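Local atomic coordinates of MEM-A1 (Soil metagenome, PDB entry 6E0S), a protein that probably hydrolyses beta-lactam antibiotics as a zinc-dependent metallo-beta-lactamase of subclass B3, a group of enzymes linked to antibiotic resistance. Residues A[23-28]-A[43-48]; A[112-117]-A[172-177]; A[238-243]-A[265-270]. All blocks are in the same frame, centred on the assembly; numbering follows the deposited sequence.

Contact 1. Residues A[23-28]-A[43-48]; sequences DWNDPQ and RGLSAV
R43 fastens the N-terminal segment 23-28 through both its backbone and its side chain. Its CB packs against D26 CB at 4.0 Å and lies near the carbonyl oxygens of D26 and P27. CG stands anti to the backbone N (chi1 -178°), and a bend at chi2 brings CD to within 3.3 Å of Q28 OE1. At the tip, R43 NH1 donates to Q28 OE1 at 3.0 Å, a fairly straight bond; the oxygen sits at the edge of the guanidinium, and the planes of amide and guanidinium lie 16° apart. R43 also makes a cation-pi contact with W244.

Two backbone bonds pin the turn formed by D23 to D26: R43 N donates to D26 O and G44 N to W24 O, the latter short at 2.6 Å. G44 leaves room for the indole, since a CB would collide with W24 CD1. Beyond it, L45 CD2 meets W24 CE3 at 3.8 Å, while L45 CG lies against W24 CB. Zinc lies about 5 Å from the W24 side chain.

The contact joins the chain before strand 31-34 to the loop between strands 37-39 and 48-50. Helix 94-97 borders W24 and L45, and N25 reaches S66 on helix 66-76.

Contact 2. Residues A[112-117]-A[172-177]; sequences LASVQG and GGVSWT
S114 and G172 meet through a short hydrogen bond, S114 OG donating to G172 O at 2.6 Å. The hydroxyl lies in the carbonyl plane, on a lone pair, with a C=O...donor angle of 115°. It is put there by chi1 of 62°, which sets OG between the backbone N and the carbonyl carbon. From the same position OG accepts from G117 N at 2.9 Å and so caps the start of helix 115-123.

Packing is tightest beside this bond. V174 CG2 presses on S114 CB at 3.5 Å, closer than usual for two carbons, and G172 fits where a CB would collide with both G117 N and S114 OG. Q116 CB rests on G172 CA at 3.8 Å, while its amide oxygen is bonded to K119.

Toward L112 and W176 the contact is looser: their nearest pair is L112 O and W176 CZ2, 4.3 Å apart. W176 NE1 is bonded to N89 O, and V174 CG1 lies over one face of the indole. Between the two regions a water accepts from S114 N; its bond to G172 O is weak.

A single serine hydroxyl therefore serves as donor and acceptor at once, coupling a helix N terminus to the chain just beyond the zinc ligand H169. With its proton committed to G172 O, OG has a lone pair for G117 N, and each bond probably strengthens the other.

Contact 3. Residues A[238-243]-A[265-270]; sequences PDAGDL and RQYAER
A240 O is gripped by two donors, R270 NH2 and a water, each at 2.8 Å. The arginine bond is somewhat bent, with an N-H...acceptor angle of 137°, and the oxygen stands 29° out of the guanidinium plane. The water closes a small ring by accepting from R270 NE at 3.0 Å, so that two nitrogens of one side chain serve the same carbonyl, one directly and one through water. The edge of the Y267 ring comes up to A240 O as well, its CD2 at 3.4 Å, while A240 CB packs on CE2.

CG of Y267 is anti to the backbone N (chi1 177°), and at the far end of the ring, whose edge reaches A240, the hydroxyl is bonded to D193 O. The R270 chain bends at chi3, and one face of its guanidinium lies over its own helix, against Q266 O and Y267 CA.

On the other side of the guanidinium lies D242. D242 OD2 is 4.0 Å from R270 NH1 and well out of the guanidinium plane, a long salt bridge in which no N-H points at the oxygen. A second water bridges the gap: it accepts from NH1 and donates to both D242 OD2 and Q266 OE1. OD2 has a further charged partner in R245, and a bound phosphate lies near the same side chain.

The chemistry is thus that of one arginine on helix 263-285 holding the 3-10 turn after strand 232-235 mainly through a backbone carbonyl and ordered water. The two arginines near D242 would favour its charged form while the phosphate would oppose it, and the pull of D242 on R270 would be largely electrostatic.

From the N terminus the three contacts follow one another in series, none enclosing or crossing another. Contact 1 closes first, around a short loop that contains the antiparallel strands 31-34 and 37-39. Contact 2 then spans a longer excursion, from the junction of strand 110-114 and helix 115-123 in the seven-stranded sheet to the entry of strand 174-182 in the five-stranded sheet, so it ties together the two sheets of the metallo-beta-lactamase alpha-beta/beta-alpha sandwich. Contact 3 closes last, bringing the C-terminal helix 263-285 to the turn after strand 232-235. Contacts 1 and 3 touch through P238, which packs on 43-46, whereas contact 2 lies opposite each of them across the chain's centre.

Contact 1. Residues A[23-28]-A[43-48]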
loop_
_atom_site.group_PDB
_atom_site.type_symbol
_atom_site.label_atom_id
_atom_site.label_comp_id
_atom_site.label_asym_id
_atom_site.label_seq_id
_atom_site.Cartn_x
_atom_site.Cartn_y
_atom_site.Cartn_z
ATOM N N ASP A 23 -10.479 9.048 12.582
ATOM C CA ASP A 23 -10.049 7.857 13.308
ATOM C C ASP A 23 -8.782 7.266 12.699
ATOM O O ASP A 23 -7.841 6.923 13.422
ATOM C CB ASP A 23 -11.157 6.800 13.322
ATOM C CG ASP A 23 -11.795 6.642 14.691
ATOM O OD1 ASP A 23 -11.333 7.313 15.643
ATOM O OD2 ASP A 23 -12.755 5.847 14.813
ATOM N N TRP A 24 -8.769 7.148 11.367
ATOM C CA TRP A 24 -7.625 6.544 10.685
ATOM C C TRP A 24 -6.327 7.264 11.025
ATOM O O TRP A 24 -5.302 6.623 11.259
ATOM C CB TRP A 24 -7.849 6.539 9.177
ATOM C CG TRP A 24 -8.876 5.536 8.762
ATOM C CD1 TRP A 24 -9.394 4.521 9.530
ATOM C CD2 TRP A 24 -9.524 5.445 7.487
ATOM N NE1 TRP A 24 -10.326 3.808 8.806
ATOM C CE2 TRP A 24 -10.426 4.354 7.551
ATOM C CE3 TRP A 24 -9.436 6.180 6.300
ATOM C CZ2 TRP A 24 -11.225 3.977 6.469
ATOM C CZ3 TRP A 24 -10.230 5.806 5.224
ATOM C CH2 TRP A 24 -11.115 4.714 5.318
ATOM N N ASN A 25 -6.364 8.591 11.109
ATOM C CA ASN A 25 -5.163 9.385 11.343
ATOM C C ASN A 25 -4.823 9.540 12.820
ATOM O O ASN A 25 -3.990 10.383 13.165
ATOM C CB ASN A 25 -5.317 10.761 10.681
ATOM C CG ASN A 25 -5.002 10.711 9.199
ATOM O OD1 ASN A 25 -3.862 10.486 8.834
ATOM N ND2 ASN A 25 -6.019 10.900 8.344
ATOM N N ASP A 26 -5.454 8.756 13.697
ATOM C CA ASP A 26 -5.132 8.799 15.113
ATOM C C ASP A 26 -3.658 8.460 15.349
ATOM O O ASP A 26 -3.000 7.835 14.500
ATOM C CB ASP A 26 -6.033 7.838 15.890
ATOM C CG ASP A 26 -7.322 8.495 16.332
ATOM O OD1 ASP A 26 -7.339 9.745 16.410
ATOM O OD2 ASP A 26 -8.318 7.773 16.581
ATOM N N PRO A 27 -3.122 8.869 16.506
ATOM C CA PRO A 27 -1.696 8.654 16.788
ATOM C C PRO A 27 -1.308 7.180 16.800
ATOM O O PRO A 27 -2.087 6.302 17.188
ATOM C CB PRO A 27 -1.514 9.278 18.177
ATOM C CG PRO A 27 -2.583 10.313 18.262
ATOM C CD PRO A 27 -3.757 9.725 17.528
ATOM N N GLN A 28 -0.074 6.927 16.373
ATOM C CA GLN A 28 0.513 5.592 16.384
ATOM C C GLN A 28 2.021 5.757 16.461
ATOM O O GLN A 28 2.636 6.321 15.552
ATOM C CB GLN A 28 0.113 4.803 15.129
ATOM C CG GLN A 28 0.833 3.473 14.975
ATOM C CD GLN A 28 0.488 2.510 16.099
ATOM O OE1 GLN A 28 -0.697 2.325 16.442
ATOM N NE2 GLN A 28 1.519 1.919 16.712
ATOM N N ARG A 43 -2.604 5.285 12.714
ATOM C CA ARG A 43 -3.293 4.120 13.265
ATOM C C ARG A 43 -4.103 3.366 12.201
ATOM O O ARG A 43 -4.138 2.124 12.202
ATOM C CB ARG A 43 -4.170 4.555 14.433
ATOM C CG ARG A 43 -4.879 3.428 15.107
ATOM C CD ARG A 43 -3.920 2.406 15.658
ATOM N NE ARG A 43 -4.680 1.347 16.321
ATOM C CZ ARG A 43 -4.133 0.369 17.037
ATOM N NH1 ARG A 43 -2.822 0.330 17.177
ATOM N NH2 ARG A 43 -4.909 -0.556 17.624
ATOM N N GLY A 44 -4.727 4.082 11.261
ATOM C CA GLY A 44 -5.598 3.392 10.314
ATOM C C GLY A 44 -5.120 3.364 8.877
ATOM O O GLY A 44 -5.823 2.860 7.977
ATOM N N LEU A 45 -3.929 3.899 8.633
ATOM C CA LEU A 45 -3.393 3.992 7.273
ATOM C C LEU A 45 -1.910 3.699 7.330
ATOM O O LEU A 45 -1.169 4.398 8.023
ATOM C CB LEU A 45 -3.629 5.377 6.660
ATOM C CG LEU A 45 -5.092 5.829 6.604
ATOM C CD1 LEU A 45 -5.190 7.344 6.294
ATOM C CD2 LEU A 45 -5.864 5.020 5.583
ATOM N N SER A 46 -1.467 2.703 6.576
ATOM C CA SER A 46 -0.078 2.284 6.666
ATOM C C SER A 46 0.853 3.223 5.908
ATOM O O SER A 46 0.476 3.845 4.915
ATOM C CB SER A 46 0.109 0.865 6.111
ATOM O OG SER A 46 -0.578 -0.048 6.930
ATOM N N ALA A 47 2.096 3.268 6.371
ATOM C CA ALA A 47 3.232 3.716 5.584
ATOM C C ALA A 47 4.437 2.979 6.130
ATOM O O ALA A 47 4.520 2.723 7.328
ATOM C CB ALA A 47 3.448 5.237 5.673
ATOM N N VAL A 48 5.381 2.651 5.263
ATOM C CA VAL A 48 6.491 1.806 5.660
ATOM C C VAL A 48 7.778 2.406 5.129
ATOM O O VAL A 48 7.881 2.711 3.933
ATOM C CB VAL A 48 6.296 0.362 5.154
ATOM C CG1 VAL A 48 7.629 -0.420 5.222
ATOM C CG2 VAL A 48 5.188 -0.327 5.960
#

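Contact 2. Residues A[112-117]-A[172-177]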
loop_
_atom_site.group_PDB
_atom_site.type_symbol
_atom_site.label_atom_id
_atom_site.label_comp_id
_atom_site.label_asym_id
_atom_site.label_seq_id
_atom_site.Cartn_x
_atom_site.Cartn_y
_atom_site.Cartn_z
ATOM N N LEU A 112 6.922 6.587 -7.380
ATOM C CA LEU A 112 6.762 5.447 -8.266
ATOM C C LEU A 112 5.369 4.848 -8.122
ATOM O O LEU A 112 4.864 4.669 -7.002
ATOM C CB LEU A 112 7.839 4.392 -7.953
ATOM C CG LEU A 112 9.298 4.815 -8.046
ATOM C CD1 LEU A 112 10.192 3.606 -7.818
ATOM C CD2 LEU A 112 9.606 5.428 -9.394
ATOM N N ALA A 113 4.807 4.431 -9.254
ATOM C CA ALA A 113 3.478 3.839 -9.304
ATOM C C ALA A 113 3.354 3.017 -10.582
ATOM O O ALA A 113 4.170 3.124 -11.505
ATOM C CB ALA A 113 2.372 4.927 -9.266
ATOM N N SER A 114 2.290 2.217 -10.645
ATOM C CA SER A 114 1.939 1.573 -11.903
ATOM C C SER A 114 1.645 2.606 -12.989
ATOM O O SER A 114 1.437 3.800 -12.733
ATOM C CB SER A 114 0.699 0.693 -11.733
ATOM O OG SER A 114 -0.392 1.517 -11.341
ATOM N N VAL A 115 1.564 2.123 -14.233
ATOM C CA VAL A 115 1.238 3.027 -15.332
ATOM C C VAL A 115 -0.100 3.717 -15.083
ATOM O O VAL A 115 -0.228 4.941 -15.222
ATOM C CB VAL A 115 1.244 2.260 -16.664
ATOM C CG1 VAL A 115 0.784 3.150 -17.800
ATOM C CG2 VAL A 115 2.635 1.731 -16.934
ATOM N N GLN A 116 -1.116 2.955 -14.684
ATOM C CA GLN A 116 -2.415 3.577 -14.446
ATOM C C GLN A 116 -2.390 4.469 -13.210
ATOM O O GLN A 116 -2.991 5.552 -13.204
ATOM C CB GLN A 116 -3.501 2.502 -14.302
ATOM C CG GLN A 116 -3.879 1.833 -15.644
ATOM C CD GLN A 116 -4.382 2.843 -16.663
ATOM O OE1 GLN A 116 -3.914 2.873 -17.803
ATOM N NE2 GLN A 116 -5.312 3.700 -16.246
ATOM N N GLY A 117 -1.745 4.013 -12.142
ATOM C CA GLY A 117 -1.688 4.818 -10.929
ATOM C C GLY A 117 -0.927 6.113 -11.130
ATOM O O GLY A 117 -1.317 7.168 -10.604
ATOM N N GLY A 172 -5.074 0.937 -10.850
ATOM C CA GLY A 172 -3.619 1.009 -10.788
ATOM C C GLY A 172 -2.960 0.414 -9.552
ATOM O O GLY A 172 -1.746 0.600 -9.335
ATOM N N GLY A 173 -3.735 -0.308 -8.741
ATOM C CA GLY A 173 -3.211 -0.787 -7.464
ATOM C C GLY A 173 -1.983 -1.677 -7.620
ATOM O O GLY A 173 -1.895 -2.507 -8.536
ATOM N N VAL A 174 -1.030 -1.515 -6.688
ATOM C CA VAL A 174 0.234 -2.264 -6.705
ATOM C C VAL A 174 0.545 -2.745 -5.293
ATOM O O VAL A 174 0.443 -1.982 -4.317
ATOM C CB VAL A 174 1.428 -1.440 -7.251
ATOM C CG1 VAL A 174 2.740 -2.270 -7.175
ATOM C CG2 VAL A 174 1.151 -0.947 -8.675
ATOM N N SER A 175 0.881 -4.028 -5.175
ATOM C CA SER A 175 1.464 -4.566 -3.953
ATOM C C SER A 175 2.976 -4.686 -4.154
ATOM O O SER A 175 3.444 -4.927 -5.263
ATOM C CB SER A 175 0.853 -5.923 -3.602
ATOM O OG SER A 175 -0.575 -5.794 -3.483
ATOM N N TRP A 176 3.734 -4.538 -3.066
ATOM C CA TRP A 176 5.187 -4.432 -3.125
ATOM C C TRP A 176 5.862 -5.497 -2.265
ATOM O O TRP A 176 5.445 -5.750 -1.126
ATOM C CB TRP A 176 5.612 -3.036 -2.667
ATOM C CG TRP A 176 5.035 -1.938 -3.475
ATOM C CD1 TRP A 176 3.864 -1.246 -3.210
ATOM C CD2 TRP A 176 5.591 -1.361 -4.650
ATOM N NE1 TRP A 176 3.689 -0.262 -4.161
ATOM C CE2 TRP A 176 4.736 -0.304 -5.043
ATOM C CE3 TRP A 176 6.737 -1.618 -5.410
ATOM C CZ2 TRP A 176 4.993 0.481 -6.174
ATOM C CZ3 TRP A 176 6.989 -0.841 -6.517
ATOM C CH2 TRP A 176 6.117 0.208 -6.885
ATOM N N THR A 177 6.917 -6.128 -2.783
ATOM C CA THR A 177 7.564 -7.207 -2.035
ATOM C C THR A 177 9.079 -6.984 -1.961
ATOM O O THR A 177 9.697 -6.424 -2.875
ATOM C CB THR A 177 7.280 -8.593 -2.633
ATOM O OG1 THR A 177 7.868 -8.668 -3.932
ATOM C CG2 THR A 177 5.764 -8.862 -2.766
HETATM O O HOH W 1 0.947 2.159 -8.006
#

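Contact 3. Residues A[238-243]-A[265-270]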
loop_
_atom_site.group_PDB
_atom_site.type_symbol
_atom_site.label_atom_id
_atom_site.label_comp_id
_atom_site.label_asym_id
_atom_site.label_seq_id
_atom_site.Cartn_x
_atom_site.Cartn_y
_atom_site.Cartn_z
ATOM N N PRO A 238 -3.858 -1.237 7.944
ATOM C CA PRO A 238 -3.090 -2.227 8.731
ATOM C C PRO A 238 -3.975 -3.217 9.472
ATOM O O PRO A 238 -3.644 -4.402 9.578
ATOM C CB PRO A 238 -2.266 -1.350 9.692
ATOM C CG PRO A 238 -3.000 0.004 9.743
ATOM C CD PRO A 238 -3.574 0.157 8.343
ATOM N N ASP A 239 -5.122 -2.751 9.963
ATOM C CA ASP A 239 -6.064 -3.609 10.651
ATOM C C ASP A 239 -6.553 -4.733 9.748
ATOM O O ASP A 239 -6.861 -5.815 10.239
ATOM C CB ASP A 239 -7.249 -2.769 11.144
ATOM C CG ASP A 239 -7.710 -1.726 10.103
ATOM O OD1 ASP A 239 -6.905 -0.834 9.683
ATOM O OD2 ASP A 239 -8.899 -1.806 9.698
ATOM N N ALA A 240 -6.590 -4.514 8.421
ATOM C CA ALA A 240 -7.165 -5.533 7.552
ATOM C C ALA A 240 -6.233 -6.729 7.373
ATOM O O ALA A 240 -6.698 -7.813 7.002
ATOM C CB ALA A 240 -7.542 -4.939 6.186
ATOM N N GLY A 241 -4.951 -6.572 7.653
ATOM C CA GLY A 241 -4.035 -7.710 7.662
ATOM C C GLY A 241 -3.561 -8.054 9.069
ATOM O O GLY A 241 -2.481 -8.639 9.250
ATOM N N ASP A 242 -4.369 -7.683 10.073
ATOM C CA ASP A 242 -4.150 -8.056 11.472
ATOM C C ASP A 242 -2.825 -7.545 12.009
ATOM O O ASP A 242 -2.192 -8.211 12.843
ATOM C CB ASP A 242 -4.203 -9.581 11.678
ATOM C CG ASP A 242 -5.587 -10.181 11.481
ATOM O OD1 ASP A 242 -6.620 -9.470 11.499
ATOM O OD2 ASP A 242 -5.635 -11.418 11.317
ATOM N N LEU A 243 -2.359 -6.391 11.526
ATOM C CA LEU A 243 -1.062 -5.892 11.976
ATOM C C LEU A 243 -1.045 -5.650 13.484
ATOM O O LEU A 243 -0.049 -5.953 14.154
ATOM C CB LEU A 243 -0.692 -4.609 11.239
ATOM C CG LEU A 243 0.714 -4.105 11.552
ATOM C CD1 LEU A 243 1.807 -5.136 11.186
ATOM C CD2 LEU A 243 0.914 -2.778 10.785
ATOM N N ARG A 265 -2.381 -15.309 2.615
ATOM C CA ARG A 265 -3.483 -16.150 2.167
ATOM C C ARG A 265 -4.759 -15.825 2.933
ATOM O O ARG A 265 -5.847 -15.770 2.346
ATOM C CB ARG A 265 -3.094 -17.629 2.309
ATOM C CG ARG A 265 -4.196 -18.612 1.962
ATOM C CD ARG A 265 -3.655 -20.065 1.859
ATOM N NE ARG A 265 -2.199 -20.118 1.650
ATOM C CZ ARG A 265 -1.591 -20.111 0.459
ATOM N NH1 ARG A 265 -2.298 -20.056 -0.668
ATOM N NH2 ARG A 265 -0.261 -20.160 0.396
ATOM N N GLN A 266 -4.651 -15.558 4.240
ATOM C CA GLN A 266 -5.849 -15.188 5.000
ATOM C C GLN A 266 -6.422 -13.854 4.531
ATOM O O GLN A 266 -7.651 -13.682 4.455
ATOM C CB GLN A 266 -5.530 -15.144 6.500
ATOM C CG GLN A 266 -5.319 -16.544 7.079
ATOM C CD GLN A 266 -4.595 -16.545 8.406
ATOM O OE1 GLN A 266 -4.152 -15.507 8.889
ATOM N NE2 GLN A 266 -4.429 -17.727 8.979
ATOM N N TYR A 267 -5.546 -12.891 4.275
ATOM C CA TYR A 267 -5.964 -11.585 3.767
ATOM C C TYR A 267 -6.652 -11.728 2.413
ATOM O O TYR A 267 -7.669 -11.072 2.134
ATOM C CB TYR A 267 -4.712 -10.708 3.652
ATOM C CG TYR A 267 -4.877 -9.328 3.093
ATOM C CD1 TYR A 267 -4.539 -9.052 1.763
ATOM C CD2 TYR A 267 -5.330 -8.285 3.897
ATOM C CE1 TYR A 267 -4.635 -7.776 1.243
ATOM C CE2 TYR A 267 -5.449 -7.001 3.382
ATOM C CZ TYR A 267 -5.113 -6.754 2.055
ATOM O OH TYR A 267 -5.208 -5.473 1.541
ATOM N N ALA A 268 -6.098 -12.575 1.552
ATOM C CA ALA A 268 -6.700 -12.776 0.241
ATOM C C ALA A 268 -8.035 -13.490 0.360
ATOM O O ALA A 268 -8.995 -13.116 -0.319
ATOM C CB ALA A 268 -5.747 -13.539 -0.681
ATOM N N GLU A 269 -8.135 -14.482 1.259
ATOM C CA GLU A 269 -9.410 -15.175 1.423
ATOM C C GLU A 269 -10.479 -14.219 1.932
ATOM O O GLU A 269 -11.639 -14.292 1.511
ATOM C CB GLU A 269 -9.263 -16.353 2.378
ATOM C CG GLU A 269 -8.638 -17.551 1.727
ATOM C CD GLU A 269 -8.590 -18.752 2.642
ATOM O OE1 GLU A 269 -9.610 -19.015 3.332
ATOM O OE2 GLU A 269 -7.522 -19.415 2.673
ATOM N N ARG A 270 -10.105 -13.309 2.836
ATOM C CA ARG A 270 -11.093 -12.362 3.337
ATOM C C ARG A 270 -11.581 -11.456 2.212
ATOM O O ARG A 270 -12.774 -11.158 2.113
ATOM C CB ARG A 270 -10.495 -11.559 4.486
ATOM C CG ARG A 270 -10.314 -12.404 5.736
ATOM C CD ARG A 270 -9.939 -11.548 6.945
ATOM N NE ARG A 270 -8.644 -10.877 6.783
ATOM C CZ ARG A 270 -7.478 -11.319 7.257
ATOM N NH1 ARG A 270 -7.415 -12.474 7.917
ATOM N NH2 ARG A 270 -6.375 -10.596 7.059
HETATM O O HOH W 2 -8.969 -8.233 5.509
HETATM O O HOH W 3 -5.267 -12.895 9.359
#